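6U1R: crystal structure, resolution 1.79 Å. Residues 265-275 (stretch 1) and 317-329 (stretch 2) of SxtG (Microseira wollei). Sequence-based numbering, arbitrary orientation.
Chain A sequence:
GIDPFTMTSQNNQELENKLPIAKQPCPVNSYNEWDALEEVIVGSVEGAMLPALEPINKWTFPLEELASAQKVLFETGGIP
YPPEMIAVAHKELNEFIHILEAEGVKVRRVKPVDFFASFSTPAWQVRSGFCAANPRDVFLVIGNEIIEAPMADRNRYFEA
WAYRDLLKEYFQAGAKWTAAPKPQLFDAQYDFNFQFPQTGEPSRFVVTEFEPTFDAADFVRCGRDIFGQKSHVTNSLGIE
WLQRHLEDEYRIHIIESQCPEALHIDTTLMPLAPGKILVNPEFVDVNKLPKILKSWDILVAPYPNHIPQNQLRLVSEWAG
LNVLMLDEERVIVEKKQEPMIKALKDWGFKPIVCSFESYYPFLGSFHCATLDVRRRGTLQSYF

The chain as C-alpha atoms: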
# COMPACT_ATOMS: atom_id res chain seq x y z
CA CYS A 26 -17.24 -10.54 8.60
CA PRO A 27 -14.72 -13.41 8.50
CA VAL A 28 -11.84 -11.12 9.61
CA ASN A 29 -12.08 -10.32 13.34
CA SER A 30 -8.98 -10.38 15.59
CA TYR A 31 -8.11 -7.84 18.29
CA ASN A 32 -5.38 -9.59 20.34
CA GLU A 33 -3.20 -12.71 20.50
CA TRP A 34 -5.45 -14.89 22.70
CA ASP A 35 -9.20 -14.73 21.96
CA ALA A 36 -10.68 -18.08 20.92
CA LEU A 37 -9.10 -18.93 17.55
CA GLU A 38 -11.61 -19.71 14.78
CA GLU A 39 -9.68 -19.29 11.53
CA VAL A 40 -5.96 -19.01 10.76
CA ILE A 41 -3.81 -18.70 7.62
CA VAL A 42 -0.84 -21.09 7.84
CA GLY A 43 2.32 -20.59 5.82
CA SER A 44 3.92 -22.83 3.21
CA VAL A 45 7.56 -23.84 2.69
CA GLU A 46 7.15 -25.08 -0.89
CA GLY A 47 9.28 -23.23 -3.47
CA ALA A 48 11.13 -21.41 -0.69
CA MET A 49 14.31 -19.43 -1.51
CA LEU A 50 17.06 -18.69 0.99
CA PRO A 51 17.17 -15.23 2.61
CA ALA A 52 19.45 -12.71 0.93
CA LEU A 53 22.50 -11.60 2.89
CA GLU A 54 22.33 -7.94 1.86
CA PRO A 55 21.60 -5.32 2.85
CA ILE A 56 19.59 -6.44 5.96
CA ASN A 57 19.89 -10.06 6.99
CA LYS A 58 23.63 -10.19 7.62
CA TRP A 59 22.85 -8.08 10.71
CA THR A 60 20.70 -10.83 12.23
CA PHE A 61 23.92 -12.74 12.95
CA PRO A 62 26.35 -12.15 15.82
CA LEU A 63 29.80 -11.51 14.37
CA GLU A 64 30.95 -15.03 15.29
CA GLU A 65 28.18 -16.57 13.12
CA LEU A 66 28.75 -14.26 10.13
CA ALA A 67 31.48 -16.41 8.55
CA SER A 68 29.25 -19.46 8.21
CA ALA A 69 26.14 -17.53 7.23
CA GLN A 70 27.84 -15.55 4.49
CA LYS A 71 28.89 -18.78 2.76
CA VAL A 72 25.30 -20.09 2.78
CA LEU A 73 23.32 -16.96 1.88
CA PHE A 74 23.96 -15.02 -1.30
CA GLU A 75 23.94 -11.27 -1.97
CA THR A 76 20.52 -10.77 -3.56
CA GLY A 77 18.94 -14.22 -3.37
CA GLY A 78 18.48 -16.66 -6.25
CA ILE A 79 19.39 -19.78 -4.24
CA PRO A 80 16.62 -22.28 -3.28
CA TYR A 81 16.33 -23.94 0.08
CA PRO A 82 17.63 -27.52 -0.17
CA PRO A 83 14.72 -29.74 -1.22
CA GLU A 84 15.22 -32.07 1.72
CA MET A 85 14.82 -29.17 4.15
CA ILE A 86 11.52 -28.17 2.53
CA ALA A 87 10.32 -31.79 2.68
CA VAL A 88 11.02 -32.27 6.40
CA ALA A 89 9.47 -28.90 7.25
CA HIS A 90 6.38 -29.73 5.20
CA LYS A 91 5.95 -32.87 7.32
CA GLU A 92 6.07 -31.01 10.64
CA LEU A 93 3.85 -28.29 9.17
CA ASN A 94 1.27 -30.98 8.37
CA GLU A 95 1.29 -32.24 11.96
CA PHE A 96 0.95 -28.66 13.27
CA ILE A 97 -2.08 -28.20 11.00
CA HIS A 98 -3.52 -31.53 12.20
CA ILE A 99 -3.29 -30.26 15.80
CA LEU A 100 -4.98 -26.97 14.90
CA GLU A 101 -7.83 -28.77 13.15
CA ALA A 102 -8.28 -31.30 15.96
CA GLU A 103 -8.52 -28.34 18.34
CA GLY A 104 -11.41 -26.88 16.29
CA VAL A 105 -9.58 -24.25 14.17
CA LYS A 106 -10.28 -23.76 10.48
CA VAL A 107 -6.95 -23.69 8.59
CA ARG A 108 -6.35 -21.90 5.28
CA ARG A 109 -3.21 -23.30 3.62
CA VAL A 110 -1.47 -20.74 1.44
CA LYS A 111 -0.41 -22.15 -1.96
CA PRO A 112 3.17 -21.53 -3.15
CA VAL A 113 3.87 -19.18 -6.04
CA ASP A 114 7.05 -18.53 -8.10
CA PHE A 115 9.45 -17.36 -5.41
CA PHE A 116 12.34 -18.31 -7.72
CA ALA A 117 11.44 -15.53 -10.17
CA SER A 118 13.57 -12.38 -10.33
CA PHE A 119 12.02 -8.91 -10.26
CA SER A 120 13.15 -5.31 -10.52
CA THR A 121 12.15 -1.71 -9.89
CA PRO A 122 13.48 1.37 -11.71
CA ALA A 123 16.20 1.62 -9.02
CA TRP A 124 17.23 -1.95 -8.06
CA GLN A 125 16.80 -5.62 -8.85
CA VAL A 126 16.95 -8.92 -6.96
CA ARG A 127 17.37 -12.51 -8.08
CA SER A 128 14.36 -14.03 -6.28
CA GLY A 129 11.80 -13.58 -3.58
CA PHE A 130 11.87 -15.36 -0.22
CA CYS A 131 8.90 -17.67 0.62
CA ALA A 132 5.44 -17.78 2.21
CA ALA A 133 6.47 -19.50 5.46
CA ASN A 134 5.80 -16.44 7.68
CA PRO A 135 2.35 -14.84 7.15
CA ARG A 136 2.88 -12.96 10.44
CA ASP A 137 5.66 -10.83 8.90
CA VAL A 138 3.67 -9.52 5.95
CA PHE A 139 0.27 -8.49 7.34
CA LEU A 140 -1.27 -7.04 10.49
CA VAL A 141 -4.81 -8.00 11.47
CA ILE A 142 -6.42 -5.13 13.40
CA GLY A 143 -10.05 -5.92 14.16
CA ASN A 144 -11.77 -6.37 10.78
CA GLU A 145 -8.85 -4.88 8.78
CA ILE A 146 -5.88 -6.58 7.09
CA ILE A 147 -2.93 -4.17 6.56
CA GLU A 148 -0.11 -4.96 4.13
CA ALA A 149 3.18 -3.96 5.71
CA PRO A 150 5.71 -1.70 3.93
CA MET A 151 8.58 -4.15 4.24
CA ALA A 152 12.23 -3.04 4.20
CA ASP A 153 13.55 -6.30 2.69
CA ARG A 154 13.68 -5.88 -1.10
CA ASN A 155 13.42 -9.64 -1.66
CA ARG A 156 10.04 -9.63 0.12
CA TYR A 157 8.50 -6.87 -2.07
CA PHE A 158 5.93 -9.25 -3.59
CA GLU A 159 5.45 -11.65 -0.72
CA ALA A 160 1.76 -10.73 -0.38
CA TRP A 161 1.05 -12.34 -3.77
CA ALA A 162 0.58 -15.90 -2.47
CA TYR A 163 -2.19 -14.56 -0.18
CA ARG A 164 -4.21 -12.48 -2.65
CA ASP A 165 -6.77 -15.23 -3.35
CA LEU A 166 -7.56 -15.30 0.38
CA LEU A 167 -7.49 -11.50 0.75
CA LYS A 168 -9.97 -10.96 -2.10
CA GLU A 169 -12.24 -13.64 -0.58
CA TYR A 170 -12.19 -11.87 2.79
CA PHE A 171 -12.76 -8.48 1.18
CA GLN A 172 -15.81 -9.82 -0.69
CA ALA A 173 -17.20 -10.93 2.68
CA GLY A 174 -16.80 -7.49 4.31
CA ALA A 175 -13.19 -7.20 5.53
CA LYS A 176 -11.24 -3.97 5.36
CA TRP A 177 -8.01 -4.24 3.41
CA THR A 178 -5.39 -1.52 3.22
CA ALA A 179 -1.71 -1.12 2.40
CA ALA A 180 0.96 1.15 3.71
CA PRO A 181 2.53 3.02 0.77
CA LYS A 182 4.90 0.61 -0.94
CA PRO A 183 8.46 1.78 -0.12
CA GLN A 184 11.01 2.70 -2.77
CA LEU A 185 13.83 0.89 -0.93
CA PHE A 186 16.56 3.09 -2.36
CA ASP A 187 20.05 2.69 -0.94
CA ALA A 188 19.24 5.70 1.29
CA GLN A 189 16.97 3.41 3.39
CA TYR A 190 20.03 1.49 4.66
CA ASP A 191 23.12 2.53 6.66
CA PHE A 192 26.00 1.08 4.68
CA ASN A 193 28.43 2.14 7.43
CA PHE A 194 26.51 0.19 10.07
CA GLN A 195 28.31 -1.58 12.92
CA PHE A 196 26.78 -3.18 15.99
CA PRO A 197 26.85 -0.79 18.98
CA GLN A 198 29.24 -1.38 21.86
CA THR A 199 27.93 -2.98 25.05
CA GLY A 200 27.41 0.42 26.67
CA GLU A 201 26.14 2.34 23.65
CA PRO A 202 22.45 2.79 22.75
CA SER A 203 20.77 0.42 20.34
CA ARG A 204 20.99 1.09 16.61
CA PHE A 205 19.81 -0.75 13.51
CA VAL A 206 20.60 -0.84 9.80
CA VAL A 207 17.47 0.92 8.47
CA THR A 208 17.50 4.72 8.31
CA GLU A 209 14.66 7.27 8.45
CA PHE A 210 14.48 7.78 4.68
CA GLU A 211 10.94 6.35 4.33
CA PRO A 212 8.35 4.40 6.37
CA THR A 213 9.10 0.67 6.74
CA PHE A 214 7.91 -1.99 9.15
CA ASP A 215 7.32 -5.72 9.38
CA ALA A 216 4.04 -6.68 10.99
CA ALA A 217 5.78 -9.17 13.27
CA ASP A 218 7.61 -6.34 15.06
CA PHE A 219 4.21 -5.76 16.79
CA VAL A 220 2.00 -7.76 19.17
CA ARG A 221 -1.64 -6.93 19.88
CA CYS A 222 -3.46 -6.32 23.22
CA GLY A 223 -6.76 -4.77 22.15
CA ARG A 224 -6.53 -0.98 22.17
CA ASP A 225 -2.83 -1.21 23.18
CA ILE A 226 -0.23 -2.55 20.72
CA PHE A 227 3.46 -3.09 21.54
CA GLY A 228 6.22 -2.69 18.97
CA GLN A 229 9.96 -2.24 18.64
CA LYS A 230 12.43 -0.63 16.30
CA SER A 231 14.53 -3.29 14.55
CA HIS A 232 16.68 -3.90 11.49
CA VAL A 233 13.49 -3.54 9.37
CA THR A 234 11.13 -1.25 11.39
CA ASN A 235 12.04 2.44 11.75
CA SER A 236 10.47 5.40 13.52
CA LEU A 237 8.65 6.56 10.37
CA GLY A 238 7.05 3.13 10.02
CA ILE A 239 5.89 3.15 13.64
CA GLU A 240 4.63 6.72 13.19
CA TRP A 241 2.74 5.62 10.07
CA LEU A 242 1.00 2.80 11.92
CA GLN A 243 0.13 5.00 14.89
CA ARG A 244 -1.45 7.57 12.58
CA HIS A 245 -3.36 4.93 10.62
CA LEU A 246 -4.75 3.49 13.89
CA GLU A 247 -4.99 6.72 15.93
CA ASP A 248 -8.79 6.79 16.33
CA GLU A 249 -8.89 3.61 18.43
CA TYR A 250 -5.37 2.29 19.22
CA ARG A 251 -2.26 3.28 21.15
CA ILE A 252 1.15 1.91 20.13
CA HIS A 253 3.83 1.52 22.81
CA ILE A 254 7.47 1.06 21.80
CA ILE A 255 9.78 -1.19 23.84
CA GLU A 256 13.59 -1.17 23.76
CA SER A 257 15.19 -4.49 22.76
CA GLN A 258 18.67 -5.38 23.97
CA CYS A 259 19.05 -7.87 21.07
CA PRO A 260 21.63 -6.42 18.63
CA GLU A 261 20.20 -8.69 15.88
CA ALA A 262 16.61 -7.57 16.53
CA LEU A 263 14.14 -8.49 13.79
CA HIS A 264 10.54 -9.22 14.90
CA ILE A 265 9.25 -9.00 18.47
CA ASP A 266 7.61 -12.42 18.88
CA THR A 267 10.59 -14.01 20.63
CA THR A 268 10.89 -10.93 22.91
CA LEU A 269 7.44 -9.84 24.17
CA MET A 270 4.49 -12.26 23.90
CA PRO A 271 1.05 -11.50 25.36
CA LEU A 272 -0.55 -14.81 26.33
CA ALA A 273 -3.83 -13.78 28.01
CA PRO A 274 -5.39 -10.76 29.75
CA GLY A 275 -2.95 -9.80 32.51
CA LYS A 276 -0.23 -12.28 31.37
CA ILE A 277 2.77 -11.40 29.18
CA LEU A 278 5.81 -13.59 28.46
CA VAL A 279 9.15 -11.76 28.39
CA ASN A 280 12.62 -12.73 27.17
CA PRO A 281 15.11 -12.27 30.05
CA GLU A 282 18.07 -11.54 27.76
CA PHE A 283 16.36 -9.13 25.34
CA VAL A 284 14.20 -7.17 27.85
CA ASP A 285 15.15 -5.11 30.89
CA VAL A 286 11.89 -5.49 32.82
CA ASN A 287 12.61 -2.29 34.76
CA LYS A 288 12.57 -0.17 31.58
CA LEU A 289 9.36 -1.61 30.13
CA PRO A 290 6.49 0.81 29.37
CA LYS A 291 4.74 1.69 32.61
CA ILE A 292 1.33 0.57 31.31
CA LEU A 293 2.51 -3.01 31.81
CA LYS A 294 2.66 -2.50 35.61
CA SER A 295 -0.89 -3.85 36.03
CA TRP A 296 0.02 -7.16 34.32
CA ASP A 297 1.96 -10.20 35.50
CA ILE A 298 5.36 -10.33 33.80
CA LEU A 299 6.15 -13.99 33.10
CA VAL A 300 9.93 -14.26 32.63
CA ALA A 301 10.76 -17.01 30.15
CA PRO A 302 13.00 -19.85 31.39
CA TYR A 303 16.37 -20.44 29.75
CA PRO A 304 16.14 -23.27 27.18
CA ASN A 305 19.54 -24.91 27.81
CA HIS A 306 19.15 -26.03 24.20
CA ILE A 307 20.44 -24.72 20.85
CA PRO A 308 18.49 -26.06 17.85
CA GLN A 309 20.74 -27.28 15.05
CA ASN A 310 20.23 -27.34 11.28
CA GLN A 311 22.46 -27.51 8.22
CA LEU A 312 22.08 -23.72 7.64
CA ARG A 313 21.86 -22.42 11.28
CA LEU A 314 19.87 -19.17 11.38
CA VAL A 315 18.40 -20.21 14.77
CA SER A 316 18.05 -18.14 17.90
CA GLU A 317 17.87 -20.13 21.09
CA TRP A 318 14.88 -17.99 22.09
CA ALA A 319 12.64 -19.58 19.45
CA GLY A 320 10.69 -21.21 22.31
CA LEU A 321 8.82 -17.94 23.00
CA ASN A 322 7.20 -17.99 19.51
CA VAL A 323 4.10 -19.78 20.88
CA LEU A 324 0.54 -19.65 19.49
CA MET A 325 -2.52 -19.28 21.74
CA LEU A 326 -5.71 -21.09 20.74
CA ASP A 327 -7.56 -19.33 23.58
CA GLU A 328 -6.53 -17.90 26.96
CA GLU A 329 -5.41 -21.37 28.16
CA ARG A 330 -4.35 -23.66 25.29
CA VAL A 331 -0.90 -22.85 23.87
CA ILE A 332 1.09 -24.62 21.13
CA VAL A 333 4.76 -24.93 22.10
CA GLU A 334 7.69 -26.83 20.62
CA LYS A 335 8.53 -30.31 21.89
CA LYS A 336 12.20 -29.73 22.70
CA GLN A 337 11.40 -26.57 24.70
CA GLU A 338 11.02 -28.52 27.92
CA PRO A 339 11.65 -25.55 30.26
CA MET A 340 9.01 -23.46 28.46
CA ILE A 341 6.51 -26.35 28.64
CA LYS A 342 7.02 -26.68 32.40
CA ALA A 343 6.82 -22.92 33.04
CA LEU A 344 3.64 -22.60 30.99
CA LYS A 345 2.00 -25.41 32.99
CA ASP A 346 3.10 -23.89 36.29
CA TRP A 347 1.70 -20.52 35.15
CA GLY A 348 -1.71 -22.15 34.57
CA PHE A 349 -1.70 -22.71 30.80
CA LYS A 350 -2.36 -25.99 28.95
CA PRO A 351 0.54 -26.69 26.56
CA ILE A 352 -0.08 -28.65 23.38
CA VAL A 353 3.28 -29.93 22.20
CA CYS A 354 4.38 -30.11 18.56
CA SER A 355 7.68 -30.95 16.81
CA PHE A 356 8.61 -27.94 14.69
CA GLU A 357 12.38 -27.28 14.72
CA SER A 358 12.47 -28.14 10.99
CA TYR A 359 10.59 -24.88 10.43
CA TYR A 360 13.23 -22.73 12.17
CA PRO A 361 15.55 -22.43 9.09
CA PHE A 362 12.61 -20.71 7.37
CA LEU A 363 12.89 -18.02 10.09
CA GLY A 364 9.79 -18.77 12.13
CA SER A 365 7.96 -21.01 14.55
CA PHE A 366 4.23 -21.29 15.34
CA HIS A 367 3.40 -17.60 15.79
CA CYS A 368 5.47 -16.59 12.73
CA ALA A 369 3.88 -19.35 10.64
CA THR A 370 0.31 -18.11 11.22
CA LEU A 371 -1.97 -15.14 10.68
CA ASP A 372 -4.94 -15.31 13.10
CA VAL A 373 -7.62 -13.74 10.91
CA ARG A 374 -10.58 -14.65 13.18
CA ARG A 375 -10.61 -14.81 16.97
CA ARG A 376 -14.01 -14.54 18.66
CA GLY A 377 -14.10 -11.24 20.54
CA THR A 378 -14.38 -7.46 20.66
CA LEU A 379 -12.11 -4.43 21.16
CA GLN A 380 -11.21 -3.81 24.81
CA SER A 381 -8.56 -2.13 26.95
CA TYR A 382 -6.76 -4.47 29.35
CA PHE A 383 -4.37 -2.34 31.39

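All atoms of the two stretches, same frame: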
# COMPACT_ATOMS: atom_id res chain seq x y z
N ILE A 265 9.38 -9.11 17.02
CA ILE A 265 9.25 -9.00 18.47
C ILE A 265 8.74 -10.29 19.12
O ILE A 265 8.72 -10.38 20.37
CB ILE A 265 8.33 -7.80 18.82
CG1 ILE A 265 8.62 -7.22 20.22
CG2 ILE A 265 6.83 -8.15 18.64
CD1 ILE A 265 7.87 -5.88 20.50
N ASP A 266 8.35 -11.29 18.33
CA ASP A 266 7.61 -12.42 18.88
C ASP A 266 8.53 -13.56 19.37
O ASP A 266 8.07 -14.70 19.53
CB ASP A 266 6.52 -12.91 17.89
CG ASP A 266 7.00 -13.16 16.46
OD1 ASP A 266 8.13 -12.80 16.09
OD2 ASP A 266 6.17 -13.72 15.67
N THR A 267 9.80 -13.26 19.66
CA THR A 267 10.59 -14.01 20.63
C THR A 267 11.06 -13.13 21.78
O THR A 267 11.92 -13.55 22.57
CB THR A 267 11.81 -14.70 19.99
OG1 THR A 267 12.70 -13.73 19.43
CG2 THR A 267 11.40 -15.67 18.91
N THR A 268 10.49 -11.92 21.92
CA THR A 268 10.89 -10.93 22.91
C THR A 268 9.78 -10.61 23.89
O THR A 268 10.00 -10.65 25.12
CB THR A 268 11.36 -9.64 22.20
OG1 THR A 268 12.52 -9.91 21.39
CG2 THR A 268 11.68 -8.52 23.21
N LEU A 269 8.58 -10.31 23.38
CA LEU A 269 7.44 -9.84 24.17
C LEU A 269 6.20 -10.53 23.61
O LEU A 269 5.78 -10.20 22.49
CB LEU A 269 7.33 -8.32 24.09
CG LEU A 269 6.41 -7.63 25.09
CD1 LEU A 269 7.07 -7.49 26.46
CD2 LEU A 269 5.98 -6.28 24.56
N MET A 270 5.61 -11.44 24.37
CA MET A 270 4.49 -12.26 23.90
C MET A 270 3.31 -12.23 24.87
O MET A 270 3.30 -12.96 25.88
CB MET A 270 4.94 -13.68 23.64
CG MET A 270 5.84 -13.75 22.39
SD MET A 270 4.87 -13.41 20.92
CE MET A 270 4.30 -15.08 20.53
N PRO A 271 2.30 -11.42 24.59
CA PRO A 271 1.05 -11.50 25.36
C PRO A 271 0.43 -12.88 25.22
O PRO A 271 0.28 -13.40 24.11
CB PRO A 271 0.16 -10.42 24.72
CG PRO A 271 1.12 -9.53 23.97
CD PRO A 271 2.23 -10.41 23.53
N LEU A 272 0.07 -13.49 26.35
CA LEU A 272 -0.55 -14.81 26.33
C LEU A 272 -2.03 -14.81 26.69
O LEU A 272 -2.76 -15.66 26.19
CB LEU A 272 0.17 -15.77 27.29
CG LEU A 272 1.67 -15.96 27.04
CD1 LEU A 272 2.23 -17.00 28.01
CD2 LEU A 272 1.95 -16.37 25.60
N ALA A 273 -2.47 -13.87 27.51
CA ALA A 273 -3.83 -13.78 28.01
C ALA A 273 -3.97 -12.45 28.73
O ALA A 273 -2.98 -11.83 29.08
CB ALA A 273 -4.16 -14.93 28.98
N PRO A 274 -5.21 -11.98 28.96
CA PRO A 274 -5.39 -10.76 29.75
C PRO A 274 -4.63 -10.86 31.06
O PRO A 274 -4.78 -11.82 31.81
CB PRO A 274 -6.91 -10.69 29.94
CG PRO A 274 -7.45 -11.39 28.74
CD PRO A 274 -6.50 -12.54 28.51
N GLY A 275 -3.77 -9.87 31.32
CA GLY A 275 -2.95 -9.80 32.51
C GLY A 275 -1.69 -10.66 32.52
O GLY A 275 -1.04 -10.73 33.57
N GLU A 317 18.29 -19.21 20.06
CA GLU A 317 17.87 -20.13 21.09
C GLU A 317 16.56 -19.70 21.73
O GLU A 317 15.94 -20.50 22.43
CB GLU A 317 18.98 -20.29 22.13
CG GLU A 317 19.02 -19.26 23.22
CD GLU A 317 20.38 -19.18 23.87
OE1 GLU A 317 21.25 -18.48 23.32
OE2 GLU A 317 20.58 -19.83 24.93
N TRP A 318 16.11 -18.48 21.48
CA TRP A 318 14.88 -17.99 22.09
C TRP A 318 13.65 -18.30 21.25
O TRP A 318 12.58 -17.76 21.51
CB TRP A 318 14.99 -16.50 22.39
CG TRP A 318 16.02 -16.30 23.47
CD1 TRP A 318 17.29 -15.80 23.31
CD2 TRP A 318 15.91 -16.67 24.85
NE1 TRP A 318 17.95 -15.81 24.51
CE2 TRP A 318 17.13 -16.35 25.47
CE3 TRP A 318 14.89 -17.24 25.63
CZ2 TRP A 318 17.35 -16.57 26.83
CZ3 TRP A 318 15.11 -17.46 26.98
CH2 TRP A 318 16.35 -17.13 27.56
N ALA A 319 13.78 -19.20 20.27
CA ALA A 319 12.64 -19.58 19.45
C ALA A 319 11.48 -20.14 20.27
O ALA A 319 10.35 -20.17 19.77
CB ALA A 319 13.07 -20.60 18.40
N GLY A 320 11.73 -20.60 21.50
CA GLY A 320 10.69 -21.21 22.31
C GLY A 320 9.57 -20.26 22.69
O GLY A 320 8.47 -20.72 23.02
N LEU A 321 9.84 -18.94 22.70
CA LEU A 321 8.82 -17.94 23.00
C LEU A 321 7.81 -17.74 21.87
O LEU A 321 6.77 -17.11 22.11
CB LEU A 321 9.47 -16.59 23.34
CG LEU A 321 9.97 -16.40 24.78
CD1 LEU A 321 11.34 -17.04 24.97
CD2 LEU A 321 10.02 -14.92 25.11
N ASN A 322 8.07 -18.25 20.66
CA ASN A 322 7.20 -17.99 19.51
C ASN A 322 5.98 -18.91 19.54
O ASN A 322 5.67 -19.58 18.55
CB ASN A 322 8.03 -18.19 18.23
CG ASN A 322 7.43 -17.52 17.02
OD1 ASN A 322 7.14 -18.18 16.00
ND2 ASN A 322 7.31 -16.19 17.07
N VAL A 323 5.27 -18.92 20.67
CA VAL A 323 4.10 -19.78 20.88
C VAL A 323 2.86 -19.21 20.20
O VAL A 323 2.83 -18.04 19.80
CB VAL A 323 3.84 -19.98 22.38
CG1 VAL A 323 4.99 -20.77 23.03
CG2 VAL A 323 3.64 -18.63 23.07
N LEU A 324 1.82 -20.04 20.08
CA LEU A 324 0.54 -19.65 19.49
C LEU A 324 -0.56 -20.04 20.46
O LEU A 324 -0.66 -21.20 20.84
CB LEU A 324 0.30 -20.32 18.13
CG LEU A 324 -1.06 -20.04 17.48
CD1 LEU A 324 -1.16 -18.58 17.08
CD2 LEU A 324 -1.35 -20.94 16.27
N MET A 325 -1.38 -19.06 20.85
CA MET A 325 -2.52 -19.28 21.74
C MET A 325 -3.75 -19.65 20.92
O MET A 325 -4.12 -18.92 20.00
CB MET A 325 -2.83 -18.03 22.56
CG MET A 325 -1.68 -17.46 23.40
SD MET A 325 -1.01 -18.63 24.55
CE MET A 325 -2.42 -18.95 25.61
N LEU A 326 -4.42 -20.74 21.31
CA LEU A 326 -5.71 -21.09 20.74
C LEU A 326 -6.88 -20.48 21.49
O LEU A 326 -7.97 -20.35 20.93
CB LEU A 326 -5.86 -22.62 20.71
CG LEU A 326 -4.69 -23.39 20.11
CD1 LEU A 326 -5.00 -24.88 20.03
CD2 LEU A 326 -4.30 -22.83 18.74
N ASP A 327 -6.67 -20.14 22.76
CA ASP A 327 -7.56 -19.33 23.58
C ASP A 327 -6.69 -18.86 24.75
O ASP A 327 -5.46 -18.92 24.66
CB ASP A 327 -8.83 -20.09 23.99
CG ASP A 327 -8.54 -21.40 24.70
OD1 ASP A 327 -7.50 -21.52 25.38
OD2 ASP A 327 -9.38 -22.33 24.55
N GLU A 328 -7.32 -18.41 25.84
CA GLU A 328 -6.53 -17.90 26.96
C GLU A 328 -5.75 -18.99 27.70
O GLU A 328 -4.90 -18.66 28.54
CB GLU A 328 -7.45 -17.17 27.94
CG GLU A 328 -8.11 -15.96 27.32
CD GLU A 328 -8.94 -15.15 28.28
OE1 GLU A 328 -8.86 -15.41 29.51
OE2 GLU A 328 -9.65 -14.24 27.81
N GLU A 329 -6.00 -20.26 27.42
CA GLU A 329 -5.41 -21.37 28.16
C GLU A 329 -4.55 -22.27 27.29
O GLU A 329 -3.43 -22.62 27.69
CB GLU A 329 -6.55 -22.18 28.82
CG GLU A 329 -6.11 -23.44 29.52
CD GLU A 329 -7.28 -24.20 30.16
OE1 GLU A 329 -8.44 -23.96 29.77
OE2 GLU A 329 -7.03 -25.06 31.04

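This is a largely apolar, side-chain-mediated contact, with its only two hydrogen bonds both given by one asparagine side chain, and it buries 603 Å² in total over both stretches. No backbone-to-backbone hydrogen bond links the two segments; both cross-stretch hydrogen bonds come from the amide of N322. Its ND2 lies 3.0 Å from D266 O with an N-H...O angle of 179°, essentially linear, whereas the second bond, ND2 to D266 OD2 at 3.1 Å, is bent to 142° and weak. A CA-H...O contact, N322 CA to D266 O at 3.4 Å, adds to the same site.

Beside this anchor, T267 packs against the turn around the 3-10 segment: its CB is 3.5 Å from W318 O, and its carbonyl O is 3.5 Å from L321 CD2. Further along, the CA-to-CB bond of M270 points toward stretch 2; CG is 3.5 Å from L321 O and CE 3.4 Å from V323 O. L272 packs on apolar side chains, its CD2 lying 3.8 Å from V323 CG2 and 3.9 Å from M325 SD. M325 CE also approaches L272 O at 3.4 Å, and that buried carbonyl has no hydrogen-bond partner in the model. At the far end, A273 CB sits 4.1 Å from E328 CB, and P274 CD is 3.6 Å from E328 CD.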